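Phenylacetic acid degradation-related protein (Silicibacter sp., PDB 2QWZ) is a putative thioesterase that probably hydrolyses acyl-CoA thioesters, as its hotdog-type relatives do, perhaps in phenylacetic acid degradation. Local coordinates at residues A[56-60]-A[61-65]. Residues are numbered along the deposited sequence; the frame is centred on the assembly and turned at random.
Sequences MRLNV and QERHL. With ACT (acetate ion), chain E.
Arg63 N reaches back to Val60 O at 3.1 Å, and a weaker bond from Glu62 N to Asn59 O joins it in turning the chain from the end of strand 53-58 into a short 3-10 segment. Asn59 suits the start of this turn because its short amide can fold over the backbone ahead of it: with CG anti to the backbone N (chi1 177°), OD1 lies 3.3 Å from Gln61 N in a weak bond, while ND2 is weakly held by Gly42 O. Strand 53-58 lies in the antiparallel sheet that packs against the long helix 73-92, as expected of the hotdog fold of the thioesterase superfamily, and the turn begins the loop leading to that helix. The side chains of Arg63 and Leu58 cross at about a right angle, with Arg63 CG 4.0 Å from Leu58 CD2, so the arginine's aliphatic part extends the apolar surface of a buried leucine. Two bends, at chi2 -90° and chi3 88°, swing its guanidinium round to Glu62, whose OE1 accepts Arg63 NE at 3.1 Å, on the syn side of the carboxylate, in a salt bridge; Glu43 OE2 forms a second with this NE. Arg63 NH1 donates to O of an acetate ion at 2.8 Å, probably from the crystallisation liquor and also bound by Ser75 OG and Ser72 N. Apolar Leu65 CD2 packs closely on the acetate methyl carbon CH3, 3.3 Å away, while charged Arg63 takes the carboxylate.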
loop_
_atom_site.group_PDB
_atom_site.type_symbol
_atom_site.label_atom_id
_atom_site.label_comp_id
_atom_site.label_asym_id
_atom_site.label_seq_id
_atom_site.Cartn_x
_atom_site.Cartn_y
_atom_site.Cartn_z
HETATM N N MSE A 56 14.834 7.209 -14.761
HETATM C CA MSE A 56 14.231 8.457 -15.185
HETATM C C MSE A 56 14.712 9.599 -14.303
HETATM O O MSE A 56 14.905 9.391 -13.103
HETATM C CB MSE A 56 12.739 8.336 -15.071
HETATM C CG MSE A 56 11.979 9.461 -15.658
HETATM SE SE MSE A 56 11.477 9.261 -17.517
HETATM C CE MSE A 56 10.496 7.596 -17.602
ATOM N N ARG A 57 14.875 10.778 -14.917
ATOM C CA ARG A 57 15.354 12.000 -14.264
ATOM C C ARG A 57 14.213 12.991 -14.167
ATOM O O ARG A 57 13.461 13.186 -15.144
ATOM C CB ARG A 57 16.476 12.637 -15.086
ATOM C CG ARG A 57 17.157 13.845 -14.423
ATOM C CD ARG A 57 18.311 14.359 -15.287
ATOM N NE ARG A 57 19.399 13.406 -15.243
ATOM C CZ ARG A 57 20.372 13.434 -14.349
ATOM N NH1 ARG A 57 20.432 14.399 -13.440
ATOM N NH2 ARG A 57 21.268 12.477 -14.356
ATOM N N LEU A 58 14.068 13.577 -12.979
ATOM C CA LEU A 58 13.259 14.771 -12.797
ATOM C C LEU A 58 14.235 15.930 -12.706
ATOM O O LEU A 58 15.047 16.017 -11.755
ATOM C CB LEU A 58 12.408 14.692 -11.520
ATOM C CG LEU A 58 11.405 15.777 -11.099
ATOM C CD1 LEU A 58 10.502 15.221 -9.954
ATOM C CD2 LEU A 58 12.066 17.042 -10.637
ATOM N N ASN A 59 14.143 16.821 -13.686
ATOM C CA ASN A 59 14.933 18.062 -13.710
ATOM C C ASN A 59 14.424 19.044 -12.664
ATOM O O ASN A 59 13.419 19.694 -12.878
ATOM C CB ASN A 59 14.841 18.674 -15.119
ATOM C CG ASN A 59 15.561 20.016 -15.255
ATOM O OD1 ASN A 59 16.358 20.424 -14.402
ATOM N ND2 ASN A 59 15.294 20.694 -16.366
ATOM N N VAL A 60 15.129 19.147 -11.541
ATOM C CA VAL A 60 14.680 19.928 -10.380
ATOM C C VAL A 60 14.556 21.432 -10.688
ATOM O O VAL A 60 13.729 22.140 -10.109
ATOM C CB VAL A 60 15.594 19.709 -9.144
ATOM C CG1 VAL A 60 16.934 20.359 -9.353
ATOM C CG2 VAL A 60 14.944 20.263 -7.855
ATOM N N GLN A 61 15.356 21.911 -11.616
ATOM C CA GLN A 61 15.273 23.298 -12.018
ATOM C C GLN A 61 13.900 23.673 -12.570
ATOM O O GLN A 61 13.407 24.744 -12.264
ATOM C CB GLN A 61 16.350 23.608 -13.049
ATOM C CG GLN A 61 16.601 25.091 -13.211
ATOM C CD GLN A 61 17.231 25.393 -14.528
ATOM O OE1 GLN A 61 18.388 25.833 -14.594
ATOM N NE2 GLN A 61 16.484 25.133 -15.606
ATOM N N GLU A 62 13.291 22.787 -13.362
ATOM C CA GLU A 62 11.970 23.006 -13.933
ATOM C C GLU A 62 10.856 23.214 -12.900
ATOM O O GLU A 62 9.735 23.574 -13.261
ATOM C CB GLU A 62 11.619 21.820 -14.829
ATOM C CG GLU A 62 10.323 21.954 -15.620
ATOM C CD GLU A 62 9.087 21.499 -14.859
ATOM O OE1 GLU A 62 9.221 20.847 -13.803
ATOM O OE2 GLU A 62 7.969 21.797 -15.323
ATOM N N ARG A 63 11.161 22.966 -11.628
ATOM C CA ARG A 63 10.208 23.088 -10.535
ATOM C C ARG A 63 10.265 24.463 -9.877
ATOM O O ARG A 63 9.413 24.794 -9.056
ATOM C CB ARG A 63 10.518 22.040 -9.459
ATOM C CG ARG A 63 10.490 20.598 -9.924
ATOM C CD ARG A 63 9.127 20.016 -9.777
ATOM N NE ARG A 63 8.300 20.255 -10.951
ATOM C CZ ARG A 63 6.990 20.477 -10.932
ATOM N NH1 ARG A 63 6.314 20.519 -9.797
ATOM N NH2 ARG A 63 6.351 20.681 -12.075
ATOM N N HIS A 64 11.306 25.229 -10.183
ATOM C CA HIS A 64 11.445 26.588 -9.678
ATOM C C HIS A 64 11.038 26.661 -8.216
ATOM O O HIS A 64 10.046 27.297 -7.865
ATOM C CB HIS A 64 10.619 27.546 -10.533
ATOM C CG HIS A 64 10.972 27.495 -11.985
ATOM N ND1 HIS A 64 12.182 27.948 -12.469
ATOM C CD2 HIS A 64 10.294 27.010 -13.052
ATOM C CE1 HIS A 64 12.225 27.766 -13.778
ATOM N NE2 HIS A 64 11.095 27.191 -14.156
ATOM N N LEU A 65 11.820 25.990 -7.381
ATOM C CA LEU A 65 11.616 25.974 -5.952
ATOM C C LEU A 65 12.507 27.034 -5.322
ATOM O O LEU A 65 13.579 27.340 -5.851
ATOM C CB LEU A 65 11.975 24.587 -5.378
ATOM C CG LEU A 65 11.280 23.350 -5.968
ATOM C CD1 LEU A 65 11.925 22.090 -5.452
ATOM C CD2 LEU A 65 9.804 23.330 -5.655
HETATM C C ACT E . 7.431 20.732 -6.308
HETATM O O ACT E . 7.049 21.478 -7.231
HETATM O OXT ACT E . 7.867 19.605 -6.656
HETATM C CH3 ACT E . 7.363 21.247 -4.890
#